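Local coordinates for ribonucleoside-diphosphate reductase (PDB 5IM3), which probably catalyses the reduction of ribonucleoside diphosphates to deoxyribonucleotides for DNA synthesis, and binds dATP as an allosteric enzyme with ATP cones, at residues A260-G265 / K274-D279; R811-R816 / E838-D843. All coordinates share one frame; numbering follows the deposited sequence.

Interaction 1 (260-265 with 274-279) and interaction 2 (811-816 with 838-843) lie far apart in the large subunit. Their centres are about 52 Å apart and their nearest atoms about 34 Å, so neither touches the other. They follow one another in series along the chain. Interaction 1 closes a short connection between helices 250-267 and 280-286. Interaction 2 closes a longer connection within the range of the barrel family. Their centres lie about 33 and 26 Å from the centre of the chain. Both are away from the dATP pockets, and both pair a buried apolar contact with exposed charged side chains.

Interaction 1: residues A260-G265 / K274-D279; sequences AYIEKG and KLKEFD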
# COMPACT_ATOMS: atom_id res chain seq x y z
N ALA A 260 -65.47 17.84 -19.65
CA ALA A 260 -64.93 17.31 -20.90
C ALA A 260 -63.81 16.31 -20.62
O ALA A 260 -63.66 15.32 -21.34
CB ALA A 260 -64.42 18.44 -21.78
N TYR A 261 -63.02 16.56 -19.58
CA TYR A 261 -61.92 15.66 -19.25
C TYR A 261 -62.45 14.32 -18.74
O TYR A 261 -61.98 13.26 -19.17
CB TYR A 261 -61.01 16.31 -18.21
CG TYR A 261 -60.06 15.34 -17.55
CD1 TYR A 261 -58.87 14.97 -18.17
CD2 TYR A 261 -60.35 14.79 -16.31
CE1 TYR A 261 -58.00 14.08 -17.57
CE2 TYR A 261 -59.49 13.90 -15.70
CZ TYR A 261 -58.31 13.55 -16.34
OH TYR A 261 -57.45 12.66 -15.74
N ILE A 262 -63.42 14.36 -17.83
CA ILE A 262 -63.96 13.12 -17.27
C ILE A 262 -64.63 12.28 -18.36
O ILE A 262 -64.51 11.05 -18.37
CB ILE A 262 -64.94 13.44 -16.13
CG1 ILE A 262 -64.21 14.16 -14.98
CG2 ILE A 262 -65.62 12.16 -15.63
CD1 ILE A 262 -63.15 13.32 -14.30
N GLU A 263 -65.34 12.93 -19.27
CA GLU A 263 -66.05 12.18 -20.31
C GLU A 263 -65.07 11.46 -21.23
O GLU A 263 -65.23 10.27 -21.52
CB GLU A 263 -66.95 13.12 -21.12
CG GLU A 263 -67.91 12.39 -22.05
CD GLU A 263 -68.96 13.31 -22.65
OE1 GLU A 263 -68.90 14.54 -22.42
OE2 GLU A 263 -69.85 12.80 -23.37
N LYS A 264 -64.03 12.16 -21.68
CA LYS A 264 -63.02 11.51 -22.52
C LYS A 264 -62.17 10.54 -21.72
O LYS A 264 -61.74 9.51 -22.25
CB LYS A 264 -62.13 12.55 -23.20
CG LYS A 264 -62.78 13.26 -24.39
CD LYS A 264 -63.18 12.27 -25.49
CE LYS A 264 -63.66 12.98 -26.75
NZ LYS A 264 -62.54 13.66 -27.46
N GLY A 265 -61.92 10.84 -20.44
CA GLY A 265 -61.12 9.94 -19.62
C GLY A 265 -61.79 8.59 -19.45
O GLY A 265 -61.14 7.55 -19.57
N LYS A 274 -66.87 5.74 -12.28
CA LYS A 274 -67.58 6.21 -11.09
C LYS A 274 -67.43 7.71 -10.89
O LYS A 274 -68.29 8.33 -10.25
CB LYS A 274 -67.08 5.47 -9.85
CG LYS A 274 -67.55 4.04 -9.72
CD LYS A 274 -67.28 3.50 -8.33
CE LYS A 274 -67.56 2.01 -8.25
NZ LYS A 274 -68.98 1.68 -8.55
N LEU A 275 -66.36 8.31 -11.40
CA LEU A 275 -66.17 9.75 -11.23
C LEU A 275 -67.26 10.56 -11.92
O LEU A 275 -67.43 11.74 -11.60
CB LEU A 275 -64.79 10.17 -11.76
CG LEU A 275 -63.56 9.60 -11.04
CD1 LEU A 275 -62.32 10.45 -11.31
CD2 LEU A 275 -63.78 9.47 -9.53
N LYS A 276 -68.00 9.96 -12.85
CA LYS A 276 -69.16 10.64 -13.43
C LYS A 276 -70.29 10.80 -12.43
O LYS A 276 -71.20 11.61 -12.66
CB LYS A 276 -69.67 9.87 -14.65
CG LYS A 276 -68.74 9.92 -15.84
CD LYS A 276 -69.28 9.09 -16.99
CE LYS A 276 -68.39 9.20 -18.21
NZ LYS A 276 -68.83 8.30 -19.31
N GLU A 277 -70.27 10.05 -11.32
CA GLU A 277 -71.28 10.20 -10.29
C GLU A 277 -71.09 11.45 -9.44
O GLU A 277 -71.93 11.73 -8.58
CB GLU A 277 -71.29 8.96 -9.38
CG GLU A 277 -71.60 7.65 -10.11
CD GLU A 277 -71.42 6.43 -9.23
OE1 GLU A 277 -70.92 6.58 -8.10
OE2 GLU A 277 -71.79 5.32 -9.67
N PHE A 278 -70.01 12.20 -9.66
CA PHE A 278 -69.80 13.46 -8.96
C PHE A 278 -70.57 14.58 -9.65
O PHE A 278 -70.96 14.48 -10.81
CB PHE A 278 -68.31 13.81 -8.92
CG PHE A 278 -67.52 13.06 -7.89
CD1 PHE A 278 -67.00 11.80 -8.18
CD2 PHE A 278 -67.28 13.61 -6.65
CE1 PHE A 278 -66.27 11.11 -7.24
CE2 PHE A 278 -66.54 12.91 -5.70
CZ PHE A 278 -66.04 11.67 -6.00
N ASP A 279 -70.78 15.66 -8.90
CA ASP A 279 -71.40 16.87 -9.45
C ASP A 279 -70.28 17.71 -10.05
O ASP A 279 -69.68 18.54 -9.37
CB ASP A 279 -72.18 17.61 -8.37
CG ASP A 279 -73.02 18.73 -8.94
OD1 ASP A 279 -72.52 19.47 -9.82
OD2 ASP A 279 -74.18 18.88 -8.51
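I262 meets L275 and K276 where the chain turns back beside its own helix. The inner part of the contact is apolar. CD1 of I262 lies 4.2 Å from CD1 of L275, and both residues are buried. The closer touch uses the other branch of the isoleucine. CG2 of I262 reaches CG of K276 at 3.8 Å. With CG1 beside the backbone N (chi1 -63°) and CG2 anti to it, the CD1 end faces L275 and the CG2 methyl faces K276.

The fold here is a helix, a loop with a 3-10 segment, and then the next helix. Segment 260-265 is part of helix 250-267, and residues 274-277 belong to a 3-10 segment that leads toward helix 280-286. The CA atoms of I262 and K276 come within 6.9 Å. D279 is the N-cap of the next helix, with OD1 accepting from K282 N. Helix 319-330 packs on the buried side, where M328 touches L275; L280 adds to the packing around I262.

The outer side is looser. The extended K276 chain runs antiparallel to the I262 side chain and alongside it. Its CE stands 4.3 Å from CA of E263, the lysine passing alongside the helix backbone. K276 and E263 are exposed. Their opposite charges do not meet: NZ of K276 is 6.1 Å from OE2 of E263.

Interaction 2: residues R811-R816 / E838-D843; sequences RDLKAR and ERIPQD
L813 and I840 mark the closest approach of the two backbones, with their CA atoms 8.0 Å apart. Segment 811-816 lies on helix 807-815. Segment 838-843 is a loop that runs into helix 842-847, with P841 at the N-cap position. Three successive helices, 807-815, 821-829 and 842-847, pack together here, within the range of the barrel family. Helix 821-829 lies between the two segments in sequence, and its M823 touches both L813 and I840.

The buried part is made by these two aliphatic side chains, which cross at about a right angle. CD2 of L813 does the touching. It sits 3.6 Å from CD1 of I840 and 3.7 Å from CG1 of I840, so one methyl rests against the end of the isoleucine's longer branch. A chi1 of -79° sets this branch beside the backbone N of I840, with its CD1 end against the leucine. W819 also packs on L813, and V834 on I840.

The outer part is polar. The R816 chain bends at chi2 (-71°), and its guanidinium passes the proline ring. NE of R816 lies 3.8 Å from CG of P841, which sits at the guanidinium edge. L844 touches R816 as well, and L818 touches P841. Farther along, D843 approaches R816 from the opposite direction. The carboxylate lies at the guanidinium edge, the two planes only 13° apart. R816 and D843 are both exposed. Their salt bridge uses a single carboxylate oxygen: NH2 of R816 is modelled 2.4 Å from OD2 of D843, a doubtfully short distance, while OD1 of D843 stays 3.8 Å from the same nitrogen.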
# COMPACT_ATOMS: atom_id res chain seq x y z
N ARG A 811 -31.34 33.95 -1.36
CA ARG A 811 -32.19 34.95 -0.72
C ARG A 811 -31.48 35.59 0.48
O ARG A 811 -31.57 36.80 0.68
CB ARG A 811 -33.51 34.32 -0.29
CG ARG A 811 -34.56 35.32 0.19
CD ARG A 811 -35.94 34.69 0.26
NE ARG A 811 -36.01 33.60 1.24
CZ ARG A 811 -36.32 33.77 2.52
NH1 ARG A 811 -36.58 34.97 3.00
NH2 ARG A 811 -36.36 32.72 3.33
N ASP A 812 -30.76 34.78 1.27
CA ASP A 812 -30.03 35.33 2.40
C ASP A 812 -28.83 36.15 1.94
O ASP A 812 -28.51 37.18 2.54
CB ASP A 812 -29.57 34.20 3.33
CG ASP A 812 -30.65 33.78 4.32
OD1 ASP A 812 -31.45 34.64 4.74
OD2 ASP A 812 -30.68 32.59 4.68
N LEU A 813 -28.15 35.71 0.88
CA LEU A 813 -27.01 36.46 0.36
C LEU A 813 -27.42 37.81 -0.20
O LEU A 813 -26.60 38.73 -0.24
CB LEU A 813 -26.29 35.65 -0.72
CG LEU A 813 -25.60 34.37 -0.25
CD1 LEU A 813 -25.06 33.57 -1.43
CD2 LEU A 813 -24.49 34.69 0.74
N LYS A 814 -28.68 37.95 -0.62
CA LYS A 814 -29.16 39.26 -1.06
C LYS A 814 -29.27 40.22 0.12
O LYS A 814 -28.84 41.37 0.03
CB LYS A 814 -30.51 39.11 -1.76
CG LYS A 814 -30.43 38.45 -3.11
CD LYS A 814 -31.82 38.33 -3.71
CE LYS A 814 -31.77 37.99 -5.18
NZ LYS A 814 -33.11 38.14 -5.79
N ALA A 815 -29.86 39.76 1.22
CA ALA A 815 -29.99 40.60 2.41
C ALA A 815 -28.63 41.13 2.86
O ALA A 815 -28.51 42.31 3.21
CB ALA A 815 -30.66 39.82 3.53
N ARG A 816 -27.61 40.28 2.84
CA ARG A 816 -26.26 40.71 3.18
C ARG A 816 -25.62 41.56 2.09
O ARG A 816 -24.54 42.12 2.32
CB ARG A 816 -25.37 39.49 3.45
CG ARG A 816 -25.89 38.55 4.52
CD ARG A 816 -25.79 39.16 5.91
NE ARG A 816 -25.93 38.15 6.95
CZ ARG A 816 -27.09 37.65 7.36
NH1 ARG A 816 -28.22 38.06 6.82
NH2 ARG A 816 -27.11 36.72 8.32
N GLU A 838 -14.51 33.52 2.21
CA GLU A 838 -14.33 34.50 3.28
C GLU A 838 -15.52 35.45 3.41
O GLU A 838 -15.91 35.81 4.53
CB GLU A 838 -13.04 35.30 3.03
CG GLU A 838 -13.05 36.18 1.78
CD GLU A 838 -13.27 35.40 0.49
OE1 GLU A 838 -12.73 34.27 0.39
OE2 GLU A 838 -13.99 35.88 -0.40
N ARG A 839 -16.10 35.88 2.29
CA ARG A 839 -17.07 36.96 2.33
C ARG A 839 -18.37 36.58 3.04
O ARG A 839 -19.09 37.47 3.49
CB ARG A 839 -17.38 37.44 0.91
CG ARG A 839 -16.25 38.24 0.28
CD ARG A 839 -16.51 38.46 -1.19
NE ARG A 839 -17.73 39.23 -1.41
CZ ARG A 839 -18.61 38.99 -2.38
NH1 ARG A 839 -18.43 37.99 -3.23
NH2 ARG A 839 -19.69 39.75 -2.48
N ILE A 840 -18.68 35.30 3.14
CA ILE A 840 -19.93 34.89 3.78
C ILE A 840 -19.72 34.84 5.30
O ILE A 840 -18.76 34.19 5.76
CB ILE A 840 -20.39 33.53 3.25
CG1 ILE A 840 -21.06 33.73 1.89
CG2 ILE A 840 -21.36 32.85 4.23
CD1 ILE A 840 -21.76 32.47 1.36
N PRO A 841 -20.56 35.50 6.09
CA PRO A 841 -20.37 35.47 7.54
C PRO A 841 -20.62 34.08 8.12
O PRO A 841 -21.24 33.22 7.49
CB PRO A 841 -21.40 36.48 8.06
CG PRO A 841 -22.44 36.55 7.00
CD PRO A 841 -21.71 36.33 5.70
N GLN A 842 -20.12 33.88 9.34
CA GLN A 842 -20.11 32.54 9.92
C GLN A 842 -21.52 32.03 10.19
O GLN A 842 -21.74 30.82 10.17
CB GLN A 842 -19.28 32.54 11.21
CG GLN A 842 -18.96 31.15 11.74
CD GLN A 842 -18.10 30.34 10.79
OE1 GLN A 842 -17.22 30.89 10.12
NE2 GLN A 842 -18.35 29.04 10.72
N ASP A 843 -22.47 32.93 10.45
CA ASP A 843 -23.84 32.48 10.70
C ASP A 843 -24.45 31.83 9.46
O ASP A 843 -25.27 30.92 9.58
CB ASP A 843 -24.71 33.66 11.15
CG ASP A 843 -24.89 34.70 10.07
OD1 ASP A 843 -23.88 35.07 9.43
OD2 ASP A 843 -26.04 35.14 9.85